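Local coordinates for protein beta-galactosidase/beta-glucuronidase (Faecalibacterium prausnitzii L2-6, PDB 6MVF) that binds flavin mononucleotide and, as a glycoside hydrolase family 2 enzyme of a gut bacterium, probably hydrolyses beta-glucuronides or related beta-glycosides, at residues Tyr279-Asp284 against Asp479-Ile484; Val354-Pro359 against Pro389-Trp394; Val449-His454 against Trp526-His531; Trp469-His474 against Glu522-Ile527. One frame throughout, in Å; residues are numbered along the deposited sequence.

Contact 1 of 4, residues Tyr279-Asp284 against Asp479-Ile484; sequences YTVTPD and DICLGI
Cys-481 turns its thiol into the bend where Val-281 gives way to Pro-283, and this sulfur organises most of the contact. SG is 3.6 Å from CG1 of Val-281 and 3.7 Å from CD of Pro-283, so a methyl and a ring methylene both rest on it. Between these two it meets backbone as well, standing 3.6 Å from N of Pro-283 beside the peptide that joins Thr-282 to the proline. The valine presents its two branches to different neighbours: CG1 lies opposite the backbone N (chi1 -177°) and reaches the cysteine, whereas CG2 is directed to the ring of Phe-393. Farther along, the pyrrolidine ring lies alongside the other backbone, with CB of Pro-283 3.5 Å from the carbonyl O of Ile-480 and CG near the carbonyl carbon of Asp-479. The main chains run close here, CA of Pro-283 and CA of Cys-481 being 4.2 Å apart, yet no hydrogen bond joins them. The example illustrates how two segments can meet through apolar contacts, here a compact sulfur and a proline ring, without a hydrogen bond between them. The carboxylate of Asp-479 takes no part, being engaged in a salt bridge with Arg-445. Strand 279-282 pairs with strand 286-289 in a hairpin that precedes the first barrel strand, 292-300, in the chain; Cys-481 leads into barrel strand 482-487, which bonds to Glu-450 of the adjoining strand 450-453, while helix 466-476 packs on Leu-482 through Leu-470 and Phe-473.

Contact 2 of 4, residues Val354-Pro359 against Pro389-Trp394; sequences VWAEIP and PSILFW
Val-354 and Ser-390 open the pairing of two parallel barrel strands, N of Val-354 donating to O of Ser-390 at 2.7 Å. The carbonyl O of Val-354 then receives two amides: N of Leu-392 at 2.9 Å, in the carbonyl plane, and N of Phe-393 in a longer, weak bond. This double acceptance marks a beta bulge, at which the register slips by one residue. Beyond it regular pairing resumes, with N of Ala-356 giving a bond of 3.0 Å to O of Phe-393, nearly along the C=O axis. The side chains of Val-354, Ala-356, Ile-391 and Trp-394 share one face of the sheet. There CG1 of Val-354 meets CG1 of Ile-391 at 4.1 Å, and CB of Ala-356 lies 3.8 Å from CZ3 of the Trp-394 indole. That indole also carries CG2 of Ile-391 over one of its faces, a placement helped by CG of Trp-394 standing beside its own backbone N (chi1 -57°). Trp-355 and Phe-393 occupy the other face and touch through their CB atoms. Farther out, NE1 of Trp-355 donates to OE1 of Glu-357 at 3.0 Å, while Arg-333 and His-336 hold that carboxylate. Asp-348 bonds OG of Ser-390 and Asp-424 takes NE1 of Trp-394, whose side chain is about 8 Å from the bound FMN. In this beta-alpha-beta unit, completed by helix 368-385, cohesion between the strands therefore comes from main-chain bonds and apolar packing, while the buried polar ends of Ser-390, Trp-355 and Trp-394 are each satisfied by a carboxylate.

Contact 3 of 4, residues Val449-His454 against Trp526-His531; sequences VESYNH and WIWASH
The carbonyl O of Glu-450 is gripped by several donors, and across this contact the indole of Trp-528 is the one that reaches it, NE1 donating at 3.2 Å. The bond is fairly straight (166° at the hydrogen) and lies in the indole plane, but it arrives from above the carbonyl plane. Ser-451 adds a weak bond from its own OG to this oxygen, and the backbone N of Gly-483 is a probable further donor. With CG of Trp-528 set between its backbone N and carbonyl carbon (chi1 61°), the indole is sandwiched. CG2 of Val-449 sits over one face in a CH-pi contact, 3.9 Å from the centroid of the six-membered ring, and CB of Ala-529 covers the opposite face. OG of Ser-451 approaches the ring obliquely, 3.4 Å from CZ2. Were Trp-528 cut back to an alanine, the Glu-450 carbonyl would probably lose its indole donor and a gap would open beside Val-449. Strands 450-453 and 529-532 are not neighbours, since strand 482-487 runs between them, so the large side chain spans a strand from the inside. Meeting Phe-393 and Trp-355 as well, it belongs to the packed interior that is characteristic of a TIM barrel, here toward the N-terminal ends of the strands.

Contact 4 of 4, residues Trp469-His474 against Glu522-Ile527; sequences WLDKFH and EDRPWI
Asp-471 and Arg-524 form a two-pronged salt bridge along the NE side of the guanidinium: NE of Arg-524 donates to OD1 of Asp-471 at 2.9 Å and NH2 to OD2 at 3.0 Å. Guanidinium and carboxylate planes are 22° apart, and both nitrogens stand above the carboxylate plane rather than within it. A second anchor, NH1 of Arg-524 on the carbonyl O of Ala-520, ties the guanidinium to the end of helix 507-522. A lysine in place of Arg-524 would probably give up the paired grip, leaving one oxygen of Asp-471 without its mate. The carboxylate also borders the next aromatic, OD1 of Asp-471 lying at the edge of the Trp-526 ring. In TIM-barrel terms, helix 466-476 of the outer layer is here joined to the loop that leads from helix 507-522 into strand 529-532, a loop bent by a type I turn from Arg-524 to Ile-527. Within that turn Trp-526 has CB of Arg-524 and CG1 of Ile-527 on one face and His-474 on the opposite one. The imidazole, swung away from its backbone N (chi1 -177°), forms an offset stack with the six-membered ring, centroids 3.8 Å apart and planes at 7°. Leu-470 packs at the CH2 end of the indole: its CB is 4.0 Å from CH2 of Trp-526, its CD1 packs 3.8 Å from CD of Arg-524, and its CD2 meets CD1 of Ile-527 at 4.1 Å.

Overall arrangement
All four contacts belong to one TIM barrel, and their chemistry changes with depth. Contacts 2 and 3 are buried: the first is built on main-chain bonds between adjacent strands, the second on a single indole spanning an intervening strand, and the two meet where Phe-393 and Trp-355 reach Trp-528. Contacts 1 and 4 are only partly buried. Contact 1 relies on apolar fit without hydrogen bonds across it, whereas contact 4 combines a salt bridge with an aromatic stack in the outer helical layer. Contacts 3 and 4 share Trp-526 and Ile-527, and contact 1 touches each of the other three. Contacts 2 and 4 stay apart, their nearest atoms about 9 Å from each other.

Contact 1 of 4, residues Tyr279-Asp284 against Asp479-Ile484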
# COMPACT_ATOMS: atom_id res chain seq x y z
N TYR A 279 -11.39 18.65 -32.34
CA TYR A 279 -11.97 17.53 -33.06
C TYR A 279 -13.05 18.03 -34.00
O TYR A 279 -13.68 19.07 -33.77
CB TYR A 279 -12.52 16.45 -32.10
CG TYR A 279 -13.61 16.92 -31.15
CD1 TYR A 279 -13.30 17.52 -29.94
CD2 TYR A 279 -14.96 16.73 -31.46
CE1 TYR A 279 -14.29 17.95 -29.06
CE2 TYR A 279 -15.96 17.15 -30.59
CZ TYR A 279 -15.61 17.76 -29.38
OH TYR A 279 -16.59 18.17 -28.50
N THR A 280 -13.27 17.27 -35.07
CA THR A 280 -14.23 17.62 -36.09
C THR A 280 -14.97 16.36 -36.51
O THR A 280 -14.41 15.26 -36.45
CB THR A 280 -13.55 18.28 -37.31
OG1 THR A 280 -12.43 17.49 -37.71
CG2 THR A 280 -13.03 19.68 -36.94
N VAL A 281 -16.23 16.53 -36.89
CA VAL A 281 -16.99 15.50 -37.60
C VAL A 281 -17.52 16.12 -38.88
O VAL A 281 -18.18 17.16 -38.84
CB VAL A 281 -18.15 14.93 -36.76
CG1 VAL A 281 -18.83 13.83 -37.54
CG2 VAL A 281 -17.67 14.42 -35.41
N THR A 282 -17.25 15.47 -40.01
CA THR A 282 -17.82 15.84 -41.30
C THR A 282 -18.57 14.65 -41.90
O THR A 282 -18.21 13.49 -41.64
CB THR A 282 -16.76 16.32 -42.29
OG1 THR A 282 -15.89 15.23 -42.64
CG2 THR A 282 -15.95 17.46 -41.69
N PRO A 283 -19.59 14.91 -42.72
CA PRO A 283 -20.39 13.79 -43.28
C PRO A 283 -19.59 12.82 -44.14
O PRO A 283 -19.78 11.61 -44.01
CB PRO A 283 -21.48 14.50 -44.09
CG PRO A 283 -21.03 15.93 -44.23
CD PRO A 283 -20.17 16.22 -43.05
N ASP A 284 -18.72 13.31 -45.01
CA ASP A 284 -17.89 12.40 -45.80
C ASP A 284 -16.62 11.98 -45.07
O ASP A 284 -16.03 10.96 -45.44
CB ASP A 284 -17.50 13.03 -47.14
CG ASP A 284 -18.66 13.10 -48.12
OD1 ASP A 284 -19.76 12.57 -47.81
OD2 ASP A 284 -18.47 13.68 -49.21
N ASP A 479 -25.39 15.64 -46.21
CA ASP A 479 -25.08 16.74 -45.30
C ASP A 479 -25.19 16.34 -43.84
O ASP A 479 -24.88 17.16 -42.96
CB ASP A 479 -26.00 17.94 -45.59
CG ASP A 479 -27.50 17.64 -45.31
OD1 ASP A 479 -27.98 16.52 -45.60
OD2 ASP A 479 -28.19 18.56 -44.80
N ILE A 480 -25.63 15.12 -43.55
CA ILE A 480 -25.81 14.64 -42.19
C ILE A 480 -24.64 13.74 -41.83
O ILE A 480 -24.23 12.89 -42.64
CB ILE A 480 -27.15 13.92 -42.01
CG1 ILE A 480 -28.32 14.88 -42.27
CG2 ILE A 480 -27.26 13.33 -40.61
CD1 ILE A 480 -29.69 14.36 -41.82
N CYS A 481 -24.07 13.94 -40.64
CA CYS A 481 -23.07 13.03 -40.09
C CYS A 481 -23.81 11.87 -39.44
O CYS A 481 -24.46 12.06 -38.42
CB CYS A 481 -22.19 13.74 -39.07
SG CYS A 481 -21.41 15.25 -39.67
N LEU A 482 -23.71 10.69 -40.04
CA LEU A 482 -24.42 9.50 -39.58
C LEU A 482 -23.51 8.65 -38.71
O LEU A 482 -22.36 8.35 -39.08
CB LEU A 482 -24.93 8.68 -40.77
CG LEU A 482 -25.64 7.40 -40.35
CD1 LEU A 482 -26.95 7.74 -39.67
CD2 LEU A 482 -25.86 6.42 -41.51
N GLY A 483 -24.02 8.28 -37.53
CA GLY A 483 -23.43 7.22 -36.74
C GLY A 483 -24.50 6.20 -36.37
O GLY A 483 -25.68 6.40 -36.65
N ILE A 484 -24.06 5.11 -35.76
CA ILE A 484 -24.97 4.08 -35.26
C ILE A 484 -24.80 4.00 -33.75
O ILE A 484 -23.80 3.44 -33.26
CB ILE A 484 -24.74 2.72 -35.94
CG1 ILE A 484 -25.04 2.83 -37.44
CG2 ILE A 484 -25.62 1.63 -35.29
CD1 ILE A 484 -26.42 3.47 -37.78

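Contact 2 of 4, residues Val354-Pro359 against Pro389-Trp394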
# COMPACT_ATOMS: atom_id res chain seq x y z
N VAL A 354 -16.18 10.12 -25.30
CA VAL A 354 -17.40 9.82 -24.55
C VAL A 354 -18.59 10.61 -25.10
O VAL A 354 -18.50 11.82 -25.33
CB VAL A 354 -17.24 10.12 -23.05
CG1 VAL A 354 -18.60 10.04 -22.34
CG2 VAL A 354 -16.24 9.17 -22.43
N TRP A 355 -19.71 9.90 -25.30
CA TRP A 355 -21.02 10.48 -25.57
C TRP A 355 -21.81 10.43 -24.25
O TRP A 355 -22.12 9.34 -23.75
CB TRP A 355 -21.68 9.72 -26.73
CG TRP A 355 -23.23 9.75 -26.92
CD1 TRP A 355 -24.20 9.97 -25.97
CD2 TRP A 355 -23.94 9.52 -28.15
NE1 TRP A 355 -25.45 9.89 -26.53
CE2 TRP A 355 -25.32 9.61 -27.87
CE3 TRP A 355 -23.53 9.23 -29.47
CZ2 TRP A 355 -26.31 9.44 -28.85
CZ3 TRP A 355 -24.52 9.05 -30.45
CH2 TRP A 355 -25.89 9.17 -30.13
N ALA A 356 -22.10 11.59 -23.68
CA ALA A 356 -22.89 11.69 -22.46
C ALA A 356 -24.29 12.21 -22.78
O ALA A 356 -24.46 13.07 -23.66
CB ALA A 356 -22.22 12.61 -21.43
N GLU A 357 -25.30 11.70 -22.06
CA GLU A 357 -26.69 12.05 -22.37
C GLU A 357 -27.54 12.08 -21.11
O GLU A 357 -27.16 11.60 -20.04
CB GLU A 357 -27.29 11.08 -23.40
CG GLU A 357 -27.55 9.71 -22.88
CD GLU A 357 -28.16 8.78 -23.93
OE1 GLU A 357 -27.97 9.03 -25.14
OE2 GLU A 357 -28.85 7.81 -23.56
N ILE A 358 -28.73 12.67 -21.26
CA ILE A 358 -29.75 12.74 -20.21
C ILE A 358 -30.79 11.66 -20.50
O ILE A 358 -30.88 11.20 -21.65
CB ILE A 358 -30.41 14.13 -20.16
CG1 ILE A 358 -31.02 14.47 -21.53
CG2 ILE A 358 -29.42 15.19 -19.71
CD1 ILE A 358 -31.60 15.83 -21.61
N PRO A 359 -31.59 11.21 -19.50
CA PRO A 359 -32.58 10.15 -19.76
C PRO A 359 -33.90 10.65 -20.34
O PRO A 359 -34.97 10.23 -19.91
CB PRO A 359 -32.80 9.54 -18.37
CG PRO A 359 -32.55 10.68 -17.44
CD PRO A 359 -31.49 11.54 -18.08
N PRO A 389 -12.17 16.06 -20.40
CA PRO A 389 -11.78 16.06 -21.82
C PRO A 389 -12.33 14.88 -22.60
O PRO A 389 -12.44 14.96 -23.83
CB PRO A 389 -10.24 16.04 -21.77
CG PRO A 389 -9.90 15.43 -20.45
CD PRO A 389 -11.02 15.86 -19.51
N SER A 390 -12.70 13.79 -21.91
CA SER A 390 -13.18 12.61 -22.63
C SER A 390 -14.55 12.86 -23.25
O SER A 390 -14.91 12.21 -24.24
CB SER A 390 -13.21 11.39 -21.69
OG SER A 390 -14.21 11.52 -20.68
N ILE A 391 -15.34 13.78 -22.69
CA ILE A 391 -16.68 14.01 -23.21
C ILE A 391 -16.58 14.87 -24.46
O ILE A 391 -16.12 16.02 -24.41
CB ILE A 391 -17.59 14.67 -22.15
CG1 ILE A 391 -17.69 13.75 -20.93
CG2 ILE A 391 -18.97 14.99 -22.75
CD1 ILE A 391 -18.61 14.23 -19.82
N LEU A 392 -16.99 14.31 -25.60
CA LEU A 392 -16.99 15.06 -26.86
C LEU A 392 -18.38 15.39 -27.39
O LEU A 392 -18.54 16.39 -28.08
CB LEU A 392 -16.21 14.28 -27.93
CG LEU A 392 -14.81 13.75 -27.59
CD1 LEU A 392 -14.13 13.32 -28.86
CD2 LEU A 392 -13.98 14.78 -26.84
N PHE A 393 -19.40 14.61 -27.02
CA PHE A 393 -20.74 14.77 -27.53
C PHE A 393 -21.76 14.76 -26.39
O PHE A 393 -21.70 13.90 -25.50
CB PHE A 393 -21.05 13.66 -28.52
CG PHE A 393 -19.93 13.37 -29.47
CD1 PHE A 393 -19.85 14.03 -30.70
CD2 PHE A 393 -18.97 12.42 -29.16
CE1 PHE A 393 -18.81 13.76 -31.60
CE2 PHE A 393 -17.94 12.15 -30.04
CZ PHE A 393 -17.86 12.81 -31.27
N TRP A 394 -22.66 15.73 -26.40
CA TRP A 394 -23.83 15.73 -25.53
C TRP A 394 -25.01 15.19 -26.33
O TRP A 394 -25.30 15.69 -27.41
CB TRP A 394 -24.16 17.15 -25.02
CG TRP A 394 -23.09 17.90 -24.26
CD1 TRP A 394 -22.54 19.12 -24.60
CD2 TRP A 394 -22.48 17.53 -23.02
NE1 TRP A 394 -21.62 19.51 -23.67
CE2 TRP A 394 -21.56 18.56 -22.68
CE3 TRP A 394 -22.61 16.42 -22.16
CZ2 TRP A 394 -20.76 18.51 -21.51
CZ3 TRP A 394 -21.81 16.37 -20.99
CH2 TRP A 394 -20.90 17.42 -20.68

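Contact 3 of 4, residues Val449-His454 against Trp526-His531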
# COMPACT_ATOMS: atom_id res chain seq x y z
N VAL A 449 -24.62 16.29 -35.01
CA VAL A 449 -24.44 14.96 -35.57
C VAL A 449 -25.64 14.13 -35.11
O VAL A 449 -26.47 14.59 -34.31
CB VAL A 449 -23.10 14.31 -35.15
CG1 VAL A 449 -21.91 15.14 -35.63
CG2 VAL A 449 -23.03 14.11 -33.63
N GLU A 450 -25.75 12.91 -35.65
CA GLU A 450 -26.98 12.14 -35.54
C GLU A 450 -26.65 10.66 -35.62
O GLU A 450 -25.73 10.25 -36.33
CB GLU A 450 -28.00 12.48 -36.64
CG GLU A 450 -28.56 13.89 -36.60
CD GLU A 450 -29.73 14.10 -37.56
OE1 GLU A 450 -30.72 13.32 -37.50
OE2 GLU A 450 -29.67 15.05 -38.38
N SER A 451 -27.43 9.85 -34.91
CA SER A 451 -27.23 8.41 -34.96
C SER A 451 -28.56 7.67 -34.91
O SER A 451 -29.56 8.18 -34.38
CB SER A 451 -26.31 7.93 -33.82
OG SER A 451 -24.95 8.27 -34.07
N TYR A 452 -28.55 6.46 -35.45
CA TYR A 452 -29.71 5.59 -35.43
C TYR A 452 -29.44 4.34 -34.58
O TYR A 452 -28.31 3.85 -34.51
CB TYR A 452 -30.10 5.16 -36.84
CG TYR A 452 -31.09 6.07 -37.53
CD1 TYR A 452 -30.66 7.20 -38.20
CD2 TYR A 452 -32.45 5.78 -37.54
CE1 TYR A 452 -31.57 8.01 -38.87
CE2 TYR A 452 -33.36 6.58 -38.20
CZ TYR A 452 -32.92 7.71 -38.87
OH TYR A 452 -33.81 8.54 -39.53
N ASN A 453 -30.50 3.86 -33.94
CA ASN A 453 -30.50 2.58 -33.25
C ASN A 453 -31.12 1.53 -34.19
O ASN A 453 -32.33 1.55 -34.43
CB ASN A 453 -31.27 2.69 -31.94
CG ASN A 453 -30.62 3.64 -30.95
OD1 ASN A 453 -29.51 4.13 -31.17
ND2 ASN A 453 -31.30 3.89 -29.84
N HIS A 454 -30.30 0.62 -34.72
CA HIS A 454 -30.78 -0.38 -35.66
C HIS A 454 -30.50 -1.79 -35.17
O HIS A 454 -29.44 -2.07 -34.60
CB HIS A 454 -30.16 -0.19 -37.03
CG HIS A 454 -30.80 0.91 -37.81
ND1 HIS A 454 -32.16 0.98 -38.01
CD2 HIS A 454 -30.27 1.99 -38.44
CE1 HIS A 454 -32.45 2.06 -38.71
NE2 HIS A 454 -31.32 2.69 -38.99
N TRP A 526 -16.76 7.13 -42.94
CA TRP A 526 -17.66 8.27 -42.82
C TRP A 526 -18.75 8.06 -41.76
O TRP A 526 -19.49 9.01 -41.46
CB TRP A 526 -18.27 8.59 -44.19
CG TRP A 526 -18.85 7.37 -44.88
CD1 TRP A 526 -18.20 6.56 -45.78
CD2 TRP A 526 -20.16 6.83 -44.72
NE1 TRP A 526 -19.04 5.54 -46.18
CE2 TRP A 526 -20.25 5.69 -45.55
CE3 TRP A 526 -21.27 7.19 -43.95
CZ2 TRP A 526 -21.41 4.90 -45.64
CZ3 TRP A 526 -22.43 6.41 -44.04
CH2 TRP A 526 -22.48 5.28 -44.88
N ILE A 527 -18.89 6.86 -41.21
CA ILE A 527 -19.67 6.65 -40.00
C ILE A 527 -18.86 7.22 -38.85
O ILE A 527 -17.78 6.71 -38.53
CB ILE A 527 -19.99 5.17 -39.76
CG1 ILE A 527 -20.84 4.61 -40.92
CG2 ILE A 527 -20.66 4.98 -38.40
CD1 ILE A 527 -22.30 5.01 -40.88
N TRP A 528 -19.33 8.31 -38.25
CA TRP A 528 -18.44 9.03 -37.34
C TRP A 528 -18.20 8.23 -36.07
O TRP A 528 -17.08 8.26 -35.53
CB TRP A 528 -18.97 10.45 -37.05
CG TRP A 528 -20.30 10.50 -36.40
CD1 TRP A 528 -21.51 10.48 -37.03
CD2 TRP A 528 -20.57 10.59 -35.00
NE1 TRP A 528 -22.52 10.54 -36.10
CE2 TRP A 528 -21.98 10.61 -34.85
CE3 TRP A 528 -19.77 10.65 -33.85
CZ2 TRP A 528 -22.59 10.67 -33.59
CZ3 TRP A 528 -20.38 10.74 -32.61
CH2 TRP A 528 -21.78 10.74 -32.49
N ALA A 529 -19.21 7.49 -35.60
CA ALA A 529 -19.07 6.62 -34.44
C ALA A 529 -20.13 5.53 -34.48
O ALA A 529 -21.30 5.81 -34.74
CB ALA A 529 -19.18 7.40 -33.13
N SER A 530 -19.72 4.29 -34.21
CA SER A 530 -20.60 3.17 -33.97
C SER A 530 -20.42 2.68 -32.53
O SER A 530 -19.30 2.68 -32.00
CB SER A 530 -20.33 2.02 -34.96
OG SER A 530 -18.96 1.62 -34.93
N HIS A 531 -21.53 2.26 -31.92
CA HIS A 531 -21.55 1.84 -30.52
C HIS A 531 -22.32 0.54 -30.39
O HIS A 531 -23.54 0.51 -30.55
CB HIS A 531 -22.18 2.91 -29.64
CG HIS A 531 -21.40 4.18 -29.56
ND1 HIS A 531 -21.73 5.30 -30.30
CD2 HIS A 531 -20.31 4.52 -28.83
CE1 HIS A 531 -20.87 6.27 -30.03
NE2 HIS A 531 -20.00 5.82 -29.14

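Contact 4 of 4, residues Trp469-His474 against Glu522-Ile527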
# COMPACT_ATOMS: atom_id res chain seq x y z
N TRP A 469 -28.61 -0.16 -45.81
CA TRP A 469 -29.31 0.90 -45.10
C TRP A 469 -28.39 2.10 -44.88
O TRP A 469 -28.76 3.25 -45.17
CB TRP A 469 -29.85 0.40 -43.76
CG TRP A 469 -30.90 1.32 -43.17
CD1 TRP A 469 -32.25 1.13 -43.18
CD2 TRP A 469 -30.69 2.59 -42.51
NE1 TRP A 469 -32.90 2.18 -42.58
CE2 TRP A 469 -31.96 3.09 -42.16
CE3 TRP A 469 -29.55 3.34 -42.18
CZ2 TRP A 469 -32.13 4.30 -41.49
CZ3 TRP A 469 -29.72 4.54 -41.52
CH2 TRP A 469 -31.01 5.01 -41.18
N LEU A 470 -27.19 1.86 -44.34
CA LEU A 470 -26.25 2.95 -44.13
C LEU A 470 -25.94 3.66 -45.45
O LEU A 470 -26.08 4.88 -45.56
CB LEU A 470 -24.96 2.42 -43.50
CG LEU A 470 -25.05 1.59 -42.21
CD1 LEU A 470 -23.71 0.95 -41.93
CD2 LEU A 470 -25.51 2.44 -41.02
N ASP A 471 -25.53 2.90 -46.47
CA ASP A 471 -25.19 3.50 -47.75
C ASP A 471 -26.34 4.34 -48.30
O ASP A 471 -26.12 5.43 -48.86
CB ASP A 471 -24.81 2.41 -48.75
CG ASP A 471 -23.51 1.70 -48.40
OD1 ASP A 471 -22.69 2.29 -47.67
OD2 ASP A 471 -23.32 0.56 -48.87
N LYS A 472 -27.58 3.89 -48.13
CA LYS A 472 -28.71 4.59 -48.73
C LYS A 472 -28.97 5.92 -48.02
O LYS A 472 -29.11 6.96 -48.66
CB LYS A 472 -29.96 3.70 -48.70
CG LYS A 472 -31.16 4.29 -49.43
CD LYS A 472 -32.41 3.46 -49.17
CE LYS A 472 -33.60 4.01 -49.92
NZ LYS A 472 -33.43 3.72 -51.37
N PHE A 473 -29.05 5.89 -46.68
CA PHE A 473 -29.26 7.12 -45.94
C PHE A 473 -28.13 8.12 -46.18
O PHE A 473 -28.37 9.32 -46.30
CB PHE A 473 -29.40 6.80 -44.45
CG PHE A 473 -29.63 7.99 -43.59
CD1 PHE A 473 -28.57 8.80 -43.19
CD2 PHE A 473 -30.92 8.30 -43.17
CE1 PHE A 473 -28.78 9.90 -42.39
CE2 PHE A 473 -31.15 9.41 -42.36
CZ PHE A 473 -30.07 10.21 -41.97
N HIS A 474 -26.89 7.62 -46.26
CA HIS A 474 -25.76 8.50 -46.52
C HIS A 474 -25.90 9.16 -47.89
O HIS A 474 -25.59 10.35 -48.04
CB HIS A 474 -24.45 7.70 -46.42
CG HIS A 474 -23.20 8.53 -46.61
ND1 HIS A 474 -22.97 9.71 -45.93
CD2 HIS A 474 -22.11 8.32 -47.39
CE1 HIS A 474 -21.80 10.20 -46.29
NE2 HIS A 474 -21.26 9.38 -47.17
N GLU A 522 -15.84 -0.88 -40.46
CA GLU A 522 -14.52 -0.68 -41.03
C GLU A 522 -14.58 -0.32 -42.51
O GLU A 522 -13.68 0.37 -43.02
CB GLU A 522 -13.66 -1.94 -40.83
CG GLU A 522 -12.27 -1.79 -41.39
CD GLU A 522 -11.44 -3.02 -41.20
OE1 GLU A 522 -11.44 -3.88 -42.10
OE2 GLU A 522 -10.79 -3.13 -40.13
N ASP A 523 -15.61 -0.76 -43.23
CA ASP A 523 -15.72 -0.39 -44.63
C ASP A 523 -16.17 1.05 -44.83
O ASP A 523 -16.06 1.56 -45.94
CB ASP A 523 -16.71 -1.30 -45.35
CG ASP A 523 -16.11 -2.66 -45.70
OD1 ASP A 523 -14.87 -2.78 -45.81
OD2 ASP A 523 -16.91 -3.61 -45.89
N ARG A 524 -16.67 1.72 -43.78
CA ARG A 524 -17.30 3.03 -43.89
C ARG A 524 -16.74 4.00 -42.86
O ARG A 524 -17.35 4.23 -41.81
CB ARG A 524 -18.81 2.91 -43.74
CG ARG A 524 -19.44 1.94 -44.71
CD ARG A 524 -20.87 1.61 -44.32
NE ARG A 524 -21.53 0.87 -45.38
CZ ARG A 524 -21.30 -0.41 -45.65
NH1 ARG A 524 -20.43 -1.10 -44.92
NH2 ARG A 524 -21.93 -1.00 -46.65
N PRO A 525 -15.59 4.61 -43.13
CA PRO A 525 -15.03 5.57 -42.17
C PRO A 525 -15.87 6.81 -41.99
O PRO A 525 -15.72 7.49 -40.97
CB PRO A 525 -13.65 5.91 -42.75
CG PRO A 525 -13.69 5.43 -44.15
CD PRO A 525 -14.65 4.30 -44.22
N TRP A 526 -16.76 7.13 -42.94
CA TRP A 526 -17.66 8.27 -42.82
C TRP A 526 -18.75 8.06 -41.76
O TRP A 526 -19.49 9.01 -41.46
CB TRP A 526 -18.27 8.59 -44.19
CG TRP A 526 -18.85 7.37 -44.88
CD1 TRP A 526 -18.20 6.56 -45.78
CD2 TRP A 526 -20.16 6.83 -44.72
NE1 TRP A 526 -19.04 5.54 -46.18
CE2 TRP A 526 -20.25 5.69 -45.55
CE3 TRP A 526 -21.27 7.19 -43.95
CZ2 TRP A 526 -21.41 4.90 -45.64
CZ3 TRP A 526 -22.43 6.41 -44.04
CH2 TRP A 526 -22.48 5.28 -44.88
N ILE A 527 -18.89 6.86 -41.21
CA ILE A 527 -19.67 6.65 -40.00
C ILE A 527 -18.86 7.22 -38.85
O ILE A 527 -17.78 6.71 -38.53
CB ILE A 527 -19.99 5.17 -39.76
CG1 ILE A 527 -20.84 4.61 -40.92
CG2 ILE A 527 -20.66 4.98 -38.40
CD1 ILE A 527 -22.30 5.01 -40.88